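Local coordinates for chitin deacetylase (Bombyx mori, PDB 5ZNT), which hydrolyses the N-acetamido groups of N-acetyl-D-glucosamine residues in chitin, yielding chitosan and acetate, as a zinc-dependent deacetylase of the carbohydrate esterase 4 family, at residues M160-A165 with R204-W209; L176-L181 with F254-E259; K348-E353 with V365-L370; R4-D9 with M186-P191. One frame throughout, in Å; residues are numbered along the deposited sequence.

Contact 1. Residues M160-A165 with R204-W209; sequences MMEEQA and RSHAVW
Glu162 and Met161, near the end of helix 154-163 in the carbohydrate esterase 4 domain, meet the loop that leads into strand 209-214 in a helix-to-loop contact with a polar and an apolar part. Glu162 lies extended, its CG anti to the backbone N (chi1 -176°), and its OE1 accepts the backbone N-H of Ala207 over 3.0 Å. The bond is almost straight (175°), although the donor stands above the carboxylate plane. Ala207, centre of an inverse gamma turn, adds its CB, 3.7 Å from Glu162 CD; a methyl this small probably lets the carboxylate approach the backbone N-H. On the buried side Met161 and Val208 cross at about a right angle, Met161 CE 3.8 Å from Val208 CG1, a flexible thioether end against a compact branched one. A water donates to Glu162 OE1 and also binds His206 ND1, while His206 NE2 pairs with Asn155. Glu162 OE1 thus takes two hydrogens, from the turn and from the water, which would probably help stabilise a carboxylate at this partly solvated edge.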
loop_
_atom_site.group_PDB
_atom_site.type_symbol
_atom_site.label_atom_id
_atom_site.label_comp_id
_atom_site.label_asym_id
_atom_site.label_seq_id
_atom_site.Cartn_x
_atom_site.Cartn_y
_atom_site.Cartn_z
ATOM N N MET A 160 0.424 6.425 17.463
ATOM C CA MET A 160 -0.272 7.421 16.651
ATOM C C MET A 160 -1.395 6.774 15.850
ATOM O O MET A 160 -2.531 7.262 15.841
ATOM C CB MET A 160 0.718 8.129 15.716
ATOM C CG MET A 160 0.068 9.179 14.785
ATOM S SD MET A 160 -0.695 8.467 13.301
ATOM C CE MET A 160 0.732 7.928 12.365
ATOM N N MET A 161 -1.098 5.677 15.161
ATOM C CA MET A 161 -2.094 5.129 14.241
ATOM C C MET A 161 -3.326 4.655 14.987
ATOM O O MET A 161 -4.453 4.789 14.489
ATOM C CB MET A 161 -1.478 3.996 13.422
ATOM C CG MET A 161 -0.421 4.514 12.449
ATOM S SD MET A 161 0.284 3.223 11.431
ATOM C CE MET A 161 -1.168 2.668 10.543
ATOM N N GLU A 162 -3.144 4.124 16.194
ATOM C CA GLU A 162 -4.314 3.723 16.966
ATOM C C GLU A 162 -5.106 4.944 17.422
ATOM O O GLU A 162 -6.331 4.980 17.284
ATOM C CB GLU A 162 -3.910 2.851 18.159
ATOM C CG GLU A 162 -5.133 2.347 18.919
ATOM C CD GLU A 162 -4.832 1.268 19.964
ATOM O OE1 GLU A 162 -3.700 0.726 20.007
ATOM O OE2 GLU A 162 -5.758 0.974 20.748
ATOM N N GLU A 163 -4.426 5.959 17.963
ATOM C CA GLU A 163 -5.131 7.174 18.377
ATOM C C GLU A 163 -5.852 7.836 17.206
ATOM O O GLU A 163 -6.924 8.416 17.392
ATOM C CB GLU A 163 -4.156 8.178 19.004
ATOM C CG GLU A 163 -3.630 7.778 20.377
ATOM C CD GLU A 163 -2.559 8.728 20.919
ATOM O OE1 GLU A 163 -2.206 9.718 20.229
ATOM O OE2 GLU A 163 -2.067 8.487 22.043
ATOM N N GLN A 164 -5.290 7.756 15.998
ATOM C CA GLN A 164 -5.852 8.422 14.824
ATOM C C GLN A 164 -6.816 7.543 14.047
ATOM O O GLN A 164 -7.335 7.977 13.011
ATOM C CB GLN A 164 -4.714 8.894 13.906
ATOM C CG GLN A 164 -3.893 10.040 14.509
ATOM C CD GLN A 164 -4.774 11.242 14.820
ATOM O OE1 GLN A 164 -5.660 11.584 14.047
ATOM N NE2 GLN A 164 -4.534 11.877 15.959
ATOM N N ALA A 165 -7.043 6.306 14.499
ATOM C CA ALA A 165 -8.022 5.415 13.883
ATOM C C ALA A 165 -7.639 5.071 12.445
ATOM O O ALA A 165 -8.496 4.932 11.574
ATOM C CB ALA A 165 -9.433 6.002 13.947
ATOM N N ARG A 204 4.996 -3.122 21.850
ATOM C CA ARG A 204 3.794 -3.240 22.654
ATOM C C ARG A 204 2.604 -3.628 21.776
ATOM O O ARG A 204 2.711 -3.745 20.550
ATOM C CB ARG A 204 3.534 -1.937 23.411
ATOM C CG ARG A 204 4.687 -1.512 24.315
ATOM C CD ARG A 204 4.280 -0.399 25.279
ATOM N NE ARG A 204 3.929 0.826 24.567
ATOM C CZ ARG A 204 4.805 1.765 24.213
ATOM N NH1 ARG A 204 6.095 1.620 24.508
ATOM N NH2 ARG A 204 4.392 2.847 23.556
ATOM N N SER A 205 1.455 -3.830 22.417
ATOM C CA SER A 205 0.222 -4.161 21.720
ATOM C C SER A 205 -0.384 -2.903 21.112
ATOM O O SER A 205 -0.513 -1.876 21.788
ATOM C CB SER A 205 -0.789 -4.809 22.670
ATOM O OG SER A 205 -0.292 -6.042 23.144
ATOM N N HIS A 206 -0.769 -2.998 19.842
ATOM C CA HIS A 206 -1.387 -1.892 19.127
ATOM C C HIS A 206 -2.518 -2.457 18.286
ATOM O O HIS A 206 -2.338 -3.477 17.610
ATOM C CB HIS A 206 -0.376 -1.166 18.231
ATOM C CG HIS A 206 0.812 -0.612 18.957
ATOM N ND1 HIS A 206 0.771 0.570 19.669
ATOM C CD2 HIS A 206 2.089 -1.053 19.038
ATOM C CE1 HIS A 206 1.967 0.824 20.170
ATOM N NE2 HIS A 206 2.787 -0.144 19.797
ATOM N N ALA A 207 -3.676 -1.795 18.330
ATOM C CA ALA A 207 -4.860 -2.224 17.584
ATOM C C ALA A 207 -4.787 -1.737 16.135
ATOM O O ALA A 207 -5.597 -0.930 15.675
ATOM C CB ALA A 207 -6.125 -1.717 18.265
ATOM N N VAL A 208 -3.792 -2.259 15.415
ATOM C CA VAL A 208 -3.472 -1.838 14.053
ATOM C C VAL A 208 -3.136 -3.080 13.249
ATOM O O VAL A 208 -2.415 -3.961 13.729
ATOM C CB VAL A 208 -2.271 -0.862 14.014
ATOM C CG1 VAL A 208 -1.996 -0.408 12.575
ATOM C CG2 VAL A 208 -2.505 0.356 14.947
ATOM N N TRP A 209 -3.608 -3.133 12.011
ATOM C CA TRP A 209 -3.210 -4.201 11.105
ATOM C C TRP A 209 -1.860 -3.879 10.488
ATOM O O TRP A 209 -1.535 -2.717 10.231
ATOM C CB TRP A 209 -4.243 -4.383 9.994
ATOM C CG TRP A 209 -5.513 -5.015 10.424
ATOM C CD1 TRP A 209 -6.622 -4.390 10.942
ATOM C CD2 TRP A 209 -5.830 -6.410 10.363
ATOM N NE1 TRP A 209 -7.608 -5.317 11.201
ATOM C CE2 TRP A 209 -7.145 -6.563 10.863
ATOM C CE3 TRP A 209 -5.128 -7.545 9.937
ATOM C CZ2 TRP A 209 -7.779 -7.808 10.948
ATOM C CZ3 TRP A 209 -5.759 -8.786 10.017
ATOM C CH2 TRP A 209 -7.077 -8.903 10.522
HETATM O O HOH W 1 -1.452 1.835 20.603
#

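Contact 2. Residues L176-L181 with F254-E259; sequences LSNPPL and FDRHYE. Unlike the reference sequence in segment 176-181: Pro180 (reference Arg).
Arg256, on the last turns of helix 243-258, reaches into the loop 176-181 and meets it with both the edge and a face of its guanidinium. The chain bends at chi3 (44°), which sets NE beside Asn178, and Arg256 NE gives a hydrogen bond to Asn178 OD1 at 2.8 Å; Gln260 NE2 is a second donor to that oxygen. Next to it Arg256 NH2 donates to the carbonyl of Ser177, NH2 to O being 2.7 Å, and to a water that also takes the N-H of Ser177. Both oxygens lie near the guanidinium plane, but the amide of Asn178 is turned 74° from that plane. Leu176 CD1 sits over the centre of one guanidinium face, 3.5 Å from Arg256 CZ, an apolar cover for the flat cation. An alanine at Arg256 would probably leave the Ser177 carbonyl without its charged donor and Asn178 OD1 with Gln260 but not the guanidinium. The helix here packs against the loop between strands 173-174 and 184-185, whose path includes a cis peptide bond before Pro179. One residue on, His257 lies under Pro180 in a CH-pi contact: Pro180 CG stands 3.4 Å from the ring centroid, only 8° off the normal. Proline, rigid and rich in C-H, suits an aromatic face. The reference sequence has arginine here. His257 ND1 is hydrogen-bonded to Ala263 O, which helps to hold the ring beneath the proline.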
loop_
_atom_site.group_PDB
_atom_site.type_symbol
_atom_site.label_atom_id
_atom_site.label_comp_id
_atom_site.label_asym_id
_atom_site.label_seq_id
_atom_site.Cartn_x
_atom_site.Cartn_y
_atom_site.Cartn_z
ATOM N N LEU A 176 12.826 -12.369 3.397
ATOM C CA LEU A 176 12.525 -13.464 2.482
ATOM C C LEU A 176 12.422 -14.776 3.246
ATOM O O LEU A 176 13.336 -15.149 3.990
ATOM C CB LEU A 176 13.610 -13.553 1.415
ATOM C CG LEU A 176 13.428 -14.688 0.404
ATOM C CD1 LEU A 176 12.127 -14.526 -0.369
ATOM C CD2 LEU A 176 14.607 -14.814 -0.544
ATOM N N SER A 177 11.266 -15.420 3.113
ATOM C CA SER A 177 10.873 -16.587 3.884
ATOM C C SER A 177 10.056 -17.485 2.973
ATOM O O SER A 177 9.372 -17.001 2.068
ATOM C CB SER A 177 9.997 -16.235 5.101
ATOM O OG SER A 177 10.689 -15.474 6.073
ATOM N N ASN A 178 10.107 -18.788 3.236
ATOM C CA ASN A 178 9.237 -19.755 2.565
ATOM C C ASN A 178 8.590 -20.651 3.611
ATOM O O ASN A 178 9.301 -21.411 4.299
ATOM C CB ASN A 178 10.017 -20.568 1.542
ATOM C CG ASN A 178 10.461 -19.728 0.379
ATOM O OD1 ASN A 178 9.635 -19.256 -0.411
ATOM N ND2 ASN A 178 11.765 -19.510 0.267
ATOM N N PRO A 179 7.269 -20.583 3.789
ATOM C CA PRO A 179 6.402 -19.709 2.989
ATOM C C PRO A 179 6.462 -18.231 3.425
ATOM O O PRO A 179 6.974 -17.944 4.515
ATOM C CB PRO A 179 5.011 -20.305 3.221
ATOM C CG PRO A 179 5.082 -20.905 4.588
ATOM C CD PRO A 179 6.513 -21.373 4.777
ATOM N N PRO A 180 5.983 -17.322 2.575
ATOM C CA PRO A 180 5.857 -15.908 2.982
ATOM C C PRO A 180 4.755 -15.746 4.017
ATOM O O PRO A 180 4.027 -16.688 4.347
ATOM C CB PRO A 180 5.518 -15.186 1.675
ATOM C CG PRO A 180 4.819 -16.252 0.844
ATOM C CD PRO A 180 5.545 -17.544 1.183
ATOM N N LEU A 181 4.616 -14.518 4.530
ATOM C CA LEU A 181 3.759 -14.262 5.685
ATOM C C LEU A 181 2.442 -13.620 5.262
ATOM O O LEU A 181 2.405 -12.802 4.337
ATOM C CB LEU A 181 4.475 -13.365 6.706
ATOM C CG LEU A 181 5.396 -14.040 7.734
ATOM C CD1 LEU A 181 6.484 -14.854 7.060
ATOM C CD2 LEU A 181 6.021 -13.015 8.683
ATOM N N PHE A 254 5.429 -15.079 -7.802
ATOM C CA PHE A 254 4.049 -15.548 -7.820
ATOM C C PHE A 254 3.976 -17.014 -7.380
ATOM O O PHE A 254 3.187 -17.372 -6.500
ATOM C CB PHE A 254 3.448 -15.364 -9.217
ATOM C CG PHE A 254 2.048 -15.922 -9.344
ATOM C CD1 PHE A 254 0.945 -15.134 -9.058
ATOM C CD2 PHE A 254 1.841 -17.246 -9.733
ATOM C CE1 PHE A 254 -0.340 -15.647 -9.146
ATOM C CE2 PHE A 254 0.553 -17.766 -9.838
ATOM C CZ PHE A 254 -0.531 -16.974 -9.549
ATOM N N ASP A 255 4.811 -17.875 -7.976
ATOM C CA ASP A 255 4.761 -19.302 -7.652
ATOM C C ASP A 255 5.094 -19.553 -6.190
ATOM O O ASP A 255 4.475 -20.413 -5.549
ATOM C CB ASP A 255 5.710 -20.097 -8.552
ATOM C CG ASP A 255 5.255 -20.136 -9.995
ATOM O OD1 ASP A 255 4.050 -19.940 -10.268
ATOM O OD2 ASP A 255 6.122 -20.353 -10.869
ATOM N N ARG A 256 6.069 -18.811 -5.640
ATOM C CA ARG A 256 6.403 -18.951 -4.225
ATOM C C ARG A 256 5.164 -18.780 -3.355
ATOM O O ARG A 256 4.953 -19.532 -2.397
ATOM C CB ARG A 256 7.482 -17.927 -3.827
ATOM C CG ARG A 256 8.925 -18.257 -4.279
ATOM C CD ARG A 256 9.954 -17.305 -3.632
ATOM N NE ARG A 256 9.665 -17.113 -2.213
ATOM C CZ ARG A 256 9.198 -15.984 -1.683
ATOM N NH1 ARG A 256 8.977 -14.917 -2.456
ATOM N NH2 ARG A 256 8.934 -15.934 -0.381
ATOM N N HIS A 257 4.317 -17.799 -3.676
ATOM C CA HIS A 257 3.110 -17.606 -2.884
ATOM C C HIS A 257 2.031 -18.618 -3.272
ATOM O O HIS A 257 1.434 -19.274 -2.408
ATOM C CB HIS A 257 2.592 -16.173 -3.065
ATOM C CG HIS A 257 3.434 -15.135 -2.384
ATOM N ND1 HIS A 257 2.941 -14.315 -1.393
ATOM C CD2 HIS A 257 4.733 -14.789 -2.550
ATOM C CE1 HIS A 257 3.906 -13.518 -0.962
ATOM N NE2 HIS A 257 5.001 -13.775 -1.655
ATOM N N TYR A 258 1.772 -18.741 -4.577
ATOM C CA TYR A 258 0.646 -19.536 -5.054
ATOM C C TYR A 258 0.804 -21.012 -4.709
ATOM O O TYR A 258 -0.194 -21.685 -4.427
ATOM C CB TYR A 258 0.512 -19.360 -6.558
ATOM C CG TYR A 258 -0.674 -20.034 -7.201
ATOM C CD1 TYR A 258 -1.940 -19.475 -7.121
ATOM C CD2 TYR A 258 -0.514 -21.212 -7.933
ATOM C CE1 TYR A 258 -3.028 -20.069 -7.733
ATOM C CE2 TYR A 258 -1.601 -21.833 -8.548
ATOM C CZ TYR A 258 -2.853 -21.254 -8.441
ATOM O OH TYR A 258 -3.942 -21.824 -9.041
ATOM N N GLU A 259 2.039 -21.523 -4.714
ATOM C CA GLU A 259 2.299 -22.933 -4.445
ATOM C C GLU A 259 2.530 -23.225 -2.969
ATOM O O GLU A 259 2.720 -24.391 -2.616
ATOM C CB GLU A 259 3.515 -23.439 -5.242
ATOM C CG GLU A 259 3.566 -23.067 -6.732
ATOM C CD GLU A 259 2.691 -23.921 -7.641
ATOM O OE1 GLU A 259 1.751 -24.576 -7.136
ATOM O OE2 GLU A 259 2.924 -23.905 -8.879
HETATM O O HOH W 2 9.211 -13.859 1.275
#

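Contact 3. Residues K348-E353 with V365-L370; sequences KEVPGE and VNYPWL
Val350 and Trp369 make the tight apolar half of this contact. Val350 CG2 stands over the centre of the indole in a CH-pi contact, 3.6 Å from the centroid of the six-membered ring, and the same methyl meets the edge of the Tyr367 ring, 4.1 Å from CD2. A branched valine can thus fill the angle between two aromatic side chains. Segment 348-353 is the connecting loop of the antiparallel hairpin 341-345/355-359, with a type II turn from Val350 to Glu353, and 365-370, from the chain that follows, folds back against it. Gly352 takes a positive phi (96°) that a side chain would hinder. An alanine in place of Trp369 would probably open a gap beside Val350 and strip its methyl of the aromatic face. The other side is polar and more open to solvent. Partly exposed Glu349 sets OE1 at the indole edge, 3.4 Å from Trp369 CD1, and OE1 accepts the backbone N-H of Asn371. Glu349 OE2 and the Tyr367 carbonyl each take a hydrogen from one water, OE2 to water 2.8 Å.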
loop_
_atom_site.group_PDB
_atom_site.type_symbol
_atom_site.label_atom_id
_atom_site.label_comp_id
_atom_site.label_asym_id
_atom_site.label_seq_id
_atom_site.Cartn_x
_atom_site.Cartn_y
_atom_site.Cartn_z
ATOM N N LYS A 348 4.979 29.860 4.325
ATOM C CA LYS A 348 6.223 30.076 5.040
ATOM C C LYS A 348 6.807 28.769 5.544
ATOM O O LYS A 348 7.978 28.737 5.919
ATOM C CB LYS A 348 6.014 31.051 6.200
ATOM C CG LYS A 348 5.052 30.534 7.266
ATOM C CD LYS A 348 4.860 31.562 8.388
ATOM C CE LYS A 348 3.750 31.127 9.336
ATOM N NZ LYS A 348 3.578 32.121 10.449
ATOM N N GLU A 349 6.035 27.678 5.536
ATOM C CA GLU A 349 6.606 26.390 5.929
ATOM C C GLU A 349 7.468 25.782 4.835
ATOM O O GLU A 349 8.227 24.852 5.117
ATOM C CB GLU A 349 5.504 25.389 6.292
ATOM C CG GLU A 349 4.573 25.836 7.435
ATOM C CD GLU A 349 3.595 24.735 7.820
ATOM O OE1 GLU A 349 4.058 23.683 8.301
ATOM O OE2 GLU A 349 2.372 24.901 7.615
ATOM N N VAL A 350 7.310 26.232 3.594
ATOM C CA VAL A 350 8.063 25.749 2.440
ATOM C C VAL A 350 8.704 26.981 1.800
ATOM O O VAL A 350 8.328 27.389 0.691
ATOM C CB VAL A 350 7.153 24.987 1.461
ATOM C CG1 VAL A 350 7.969 24.362 0.347
ATOM C CG2 VAL A 350 6.370 23.893 2.195
ATOM N N PRO A 351 9.648 27.611 2.479
ATOM C CA PRO A 351 10.083 28.957 2.065
ATOM C C PRO A 351 10.693 28.964 0.665
ATOM O O PRO A 351 11.459 28.079 0.299
ATOM C CB PRO A 351 11.104 29.343 3.144
ATOM C CG PRO A 351 11.550 28.038 3.757
ATOM C CD PRO A 351 10.344 27.130 3.684
ATOM N N GLY A 352 10.290 29.938 -0.140
ATOM C CA GLY A 352 10.862 30.139 -1.468
ATOM C C GLY A 352 10.072 29.502 -2.595
ATOM O O GLY A 352 9.869 30.114 -3.650
ATOM N N GLU A 353 9.580 28.294 -2.368
ATOM C CA GLU A 353 8.917 27.548 -3.418
ATOM C C GLU A 353 7.512 28.053 -3.646
ATOM O O GLU A 353 6.821 28.493 -2.720
ATOM C CB GLU A 353 8.847 26.072 -3.061
ATOM C CG GLU A 353 10.177 25.481 -2.675
ATOM C CD GLU A 353 10.102 23.981 -2.693
ATOM O OE1 GLU A 353 9.869 23.412 -3.795
ATOM O OE2 GLU A 353 10.224 23.399 -1.598
ATOM N N VAL A 365 -6.065 29.599 0.870
ATOM C CA VAL A 365 -5.254 30.824 0.909
ATOM C C VAL A 365 -3.763 30.554 1.085
ATOM O O VAL A 365 -2.944 31.434 0.787
ATOM C CB VAL A 365 -5.715 31.810 2.006
ATOM C CG1 VAL A 365 -7.210 32.175 1.821
ATOM C CG2 VAL A 365 -5.460 31.294 3.384
ATOM N N ASN A 366 -3.394 29.359 1.543
ATOM C CA ASN A 366 -2.047 28.983 1.956
ATOM C C ASN A 366 -1.732 27.608 1.363
ATOM O O ASN A 366 -2.635 26.783 1.207
ATOM C CB ASN A 366 -2.038 28.958 3.518
ATOM C CG ASN A 366 -0.682 28.779 4.118
ATOM O OD1 ASN A 366 0.293 29.394 3.696
ATOM N ND2 ASN A 366 -0.599 27.910 5.126
ATOM N N TYR A 367 -0.469 27.334 1.053
ATOM C CA TYR A 367 -0.091 25.975 0.643
ATOM C C TYR A 367 -0.149 25.008 1.836
ATOM O O TYR A 367 0.556 25.226 2.829
ATOM C CB TYR A 367 1.311 25.972 0.051
ATOM C CG TYR A 367 1.742 24.611 -0.399
ATOM C CD1 TYR A 367 1.033 23.933 -1.386
ATOM C CD2 TYR A 367 2.856 24.013 0.147
ATOM C CE1 TYR A 367 1.423 22.679 -1.810
ATOM C CE2 TYR A 367 3.269 22.763 -0.284
ATOM C CZ TYR A 367 2.545 22.108 -1.242
ATOM O OH TYR A 367 2.954 20.860 -1.635
ATOM N N PRO A 368 -0.972 23.958 1.803
ATOM C CA PRO A 368 -1.048 23.035 2.954
ATOM C C PRO A 368 0.312 22.447 3.294
ATOM O O PRO A 368 1.094 22.107 2.402
ATOM C CB PRO A 368 -2.016 21.944 2.480
ATOM C CG PRO A 368 -2.868 22.658 1.411
ATOM C CD PRO A 368 -1.910 23.604 0.725
ATOM N N TRP A 369 0.592 22.339 4.593
ATOM C CA TRP A 369 1.804 21.681 5.073
ATOM C C TRP A 369 1.568 21.220 6.508
ATOM O O TRP A 369 0.434 21.228 7.008
ATOM C CB TRP A 369 3.027 22.612 4.941
ATOM C CG TRP A 369 4.399 21.879 4.832
ATOM C CD1 TRP A 369 5.387 21.811 5.793
ATOM C CD2 TRP A 369 4.894 21.142 3.701
ATOM N NE1 TRP A 369 6.465 21.076 5.320
ATOM C CE2 TRP A 369 6.197 20.673 4.039
ATOM C CE3 TRP A 369 4.367 20.836 2.437
ATOM C CZ2 TRP A 369 6.962 19.892 3.170
ATOM C CZ3 TRP A 369 5.141 20.072 1.553
ATOM C CH2 TRP A 369 6.433 19.611 1.929
ATOM N N LEU A 370 2.649 20.814 7.179
ATOM C CA LEU A 370 2.560 20.181 8.503
ATOM C C LEU A 370 1.715 20.983 9.487
ATOM O O LEU A 370 0.875 20.423 10.201
ATOM C CB LEU A 370 3.964 20.013 9.096
ATOM C CG LEU A 370 4.850 18.865 8.629
ATOM C CD1 LEU A 370 6.240 19.044 9.267
ATOM C CD2 LEU A 370 4.219 17.546 9.039
HETATM O O HOH W 3 1.369 25.999 5.301
#

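Contact 4. Residues R4-D9 with M186-P191; sequences RAPPCD and MYFRMP
Phe188 and Arg189 receive the N-terminal segment 4-9, two irregular lengths of chain that run together without forming a sheet. One backbone bond joins them: Arg189 N donates to the carbonyl of Pro6 over 2.8 Å, nearly straight at 173°, with the donor above the carbonyl plane. Proline has no N-H of its own, but its carbonyl still accepts. Round this bond, Phe188 is wrapped by the incoming chain. Pro6 CG packs 3.8 Å from Phe188 CD2, Pro6 O lies at the ring edge, and the backbone N of Asp9 stands over one face, offset toward the rim. Phe188 CG is anti to the carbonyl carbon (chi1 -65°), and the broad ring so placed touches four successive residues. Pro7 CG lies over one face of the Arg189 guanidinium, toward its rim, 3.7 Å from Arg189 NH1, an apolar methylene against a flat cation. Ala5 CB, small enough to fit close, rests 3.5 Å from Tyr187 O. Further out, a disulfide links Cys8 to Cys20 in the same N-terminal region, and Asp9 OD1 accepts the N-H of Ser11. A water bridges the two chains, 2.8 Å from Cys8 N and 2.6 Å from Arg189 O.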
loop_
_atom_site.group_PDB
_atom_site.type_symbol
_atom_site.label_atom_id
_atom_site.label_comp_id
_atom_site.label_asym_id
_atom_site.label_seq_id
_atom_site.Cartn_x
_atom_site.Cartn_y
_atom_site.Cartn_z
ATOM N N ARG A 4 5.067 -5.314 26.772
ATOM C CA ARG A 4 5.480 -5.980 25.635
ATOM C C ARG A 4 4.344 -6.871 25.245
ATOM O O ARG A 4 3.850 -7.570 26.041
ATOM C CB ARG A 4 6.596 -6.810 26.086
ATOM C CG ARG A 4 7.645 -7.048 25.093
ATOM C CD ARG A 4 8.985 -6.833 25.703
ATOM N NE ARG A 4 9.917 -6.645 24.622
ATOM C CZ ARG A 4 10.735 -5.626 24.491
ATOM N NH1 ARG A 4 10.785 -4.700 25.422
ATOM N NH2 ARG A 4 11.544 -5.566 23.452
ATOM N N ALA A 5 3.933 -6.814 24.009
ATOM C CA ALA A 5 2.863 -7.665 23.528
ATOM C C ALA A 5 3.277 -9.128 23.656
ATOM O O ALA A 5 4.442 -9.468 23.422
ATOM C CB ALA A 5 2.519 -7.333 22.073
ATOM N N PRO A 6 2.363 -10.009 24.041
ATOM C CA PRO A 6 2.708 -11.415 24.200
ATOM C C PRO A 6 2.742 -12.117 22.857
ATOM O O PRO A 6 2.250 -11.579 21.850
ATOM C CB PRO A 6 1.571 -11.954 25.080
ATOM C CG PRO A 6 0.418 -11.098 24.748
ATOM C CD PRO A 6 0.979 -9.724 24.462
ATOM N N PRO A 7 3.300 -13.327 22.802
ATOM C CA PRO A 7 3.229 -14.103 21.564
ATOM C C PRO A 7 1.780 -14.382 21.218
ATOM O O PRO A 7 0.909 -14.412 22.086
ATOM C CB PRO A 7 3.978 -15.402 21.903
ATOM C CG PRO A 7 4.761 -15.095 23.137
ATOM C CD PRO A 7 3.981 -14.068 23.881
ATOM N N CYS A 8 1.534 -14.567 19.922
ATOM C CA CYS A 8 0.201 -14.892 19.426
ATOM C C CYS A 8 -0.474 -15.939 20.306
ATOM O O CYS A 8 0.102 -16.990 20.594
ATOM C CB CYS A 8 0.293 -15.414 17.991
ATOM S SG CYS A 8 -1.300 -16.001 17.354
ATOM N N ASP A 9 -1.690 -15.632 20.742
ATOM C CA ASP A 9 -2.555 -16.564 21.467
ATOM C C ASP A 9 -3.836 -16.716 20.651
ATOM O O ASP A 9 -4.733 -15.874 20.734
ATOM C CB ASP A 9 -2.851 -16.058 22.877
ATOM C CG ASP A 9 -3.720 -17.019 23.678
ATOM O OD1 ASP A 9 -4.026 -18.129 23.174
ATOM O OD2 ASP A 9 -4.109 -16.651 24.810
ATOM N N MET A 186 -1.244 -6.085 15.230
ATOM C CA MET A 186 -0.153 -5.789 16.139
ATOM C C MET A 186 -0.541 -5.959 17.612
ATOM O O MET A 186 0.199 -5.498 18.485
ATOM C CB MET A 186 0.372 -4.368 15.896
ATOM C CG MET A 186 0.981 -4.110 14.503
ATOM S SD MET A 186 2.507 -5.035 14.177
ATOM C CE MET A 186 3.235 -5.056 15.780
ATOM N N TYR A 187 -1.677 -6.601 17.906
ATOM C CA TYR A 187 -2.023 -6.858 19.305
ATOM C C TYR A 187 -1.009 -7.785 19.967
ATOM O O TYR A 187 -0.796 -7.716 21.184
ATOM C CB TYR A 187 -3.402 -7.499 19.414
ATOM C CG TYR A 187 -4.597 -6.638 19.089
ATOM C CD1 TYR A 187 -5.010 -5.620 19.951
ATOM C CD2 TYR A 187 -5.358 -6.886 17.944
ATOM C CE1 TYR A 187 -6.133 -4.856 19.670
ATOM C CE2 TYR A 187 -6.481 -6.124 17.653
ATOM C CZ TYR A 187 -6.866 -5.119 18.520
ATOM O OH TYR A 187 -7.985 -4.378 18.204
ATOM N N PHE A 188 -0.398 -8.665 19.185
ATOM C CA PHE A 188 0.542 -9.670 19.646
ATOM C C PHE A 188 1.878 -9.427 18.973
ATOM O O PHE A 188 1.965 -8.717 17.961
ATOM C CB PHE A 188 0.018 -11.082 19.350
ATOM C CG PHE A 188 -1.228 -11.414 20.112
ATOM C CD1 PHE A 188 -2.475 -11.124 19.590
ATOM C CD2 PHE A 188 -1.151 -11.965 21.385
ATOM C CE1 PHE A 188 -3.633 -11.400 20.307
ATOM C CE2 PHE A 188 -2.308 -12.248 22.109
ATOM C CZ PHE A 188 -3.551 -11.964 21.566
ATOM N N ARG A 189 2.922 -10.006 19.571
ATOM C CA ARG A 189 4.280 -9.864 19.070
ATOM C C ARG A 189 4.357 -10.169 17.579
ATOM O O ARG A 189 3.716 -11.102 17.090
ATOM C CB ARG A 189 5.210 -10.810 19.837
ATOM C CG ARG A 189 6.671 -10.544 19.642
ATOM C CD ARG A 189 7.482 -11.357 20.659
ATOM N NE ARG A 189 7.467 -12.782 20.345
ATOM C CZ ARG A 189 7.747 -13.752 21.219
ATOM N NH1 ARG A 189 8.042 -13.466 22.478
ATOM N NH2 ARG A 189 7.717 -15.011 20.831
ATOM N N MET A 190 5.154 -9.373 16.867
ATOM C CA MET A 190 5.400 -9.620 15.454
ATOM C C MET A 190 5.898 -11.047 15.259
ATOM O O MET A 190 6.741 -11.516 16.037
ATOM C CB MET A 190 6.458 -8.653 14.912
ATOM C CG MET A 190 6.026 -7.202 14.872
ATOM S SD MET A 190 7.449 -6.141 14.587
ATOM C CE MET A 190 8.157 -6.887 13.143
ATOM N N PRO A 191 5.441 -11.745 14.222
ATOM C CA PRO A 191 5.873 -13.131 14.014
ATOM C C PRO A 191 7.170 -13.246 13.230
ATOM O O PRO A 191 7.413 -14.284 12.608
ATOM C CB PRO A 191 4.717 -13.733 13.219
ATOM C CG PRO A 191 4.264 -12.540 12.352
ATOM C CD PRO A 191 4.413 -11.330 13.243
HETATM O O HOH W 4 3.171 -13.552 17.846
#

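How the contacts relate
Contacts 1 and 4 are neighbours, their centres about 13 Å apart: Ser205 OG lies 2.6 Å from Tyr187 O, and Val208 O lies 2.9 Å from Met186 N, both probable hydrogen bonds, so the N-terminal segment, the 186-191 loop and the 204-209 loop form one continuous patch that reaches helix 154-163. Contact 2 joins this patch lightly, through Leu181 CD2 and Pro191 CG at 4.1 Å. Contact 3 stands apart, its centre about 45 Å from that of contact 2 and on the opposite side of the chain's centre. Its Trp369 side chain is about 7 Å from that of the zinc ligand His105 and about 13 Å from the zinc ion; the Met161 side chain of contact 1 is about 11 Å from that of His101.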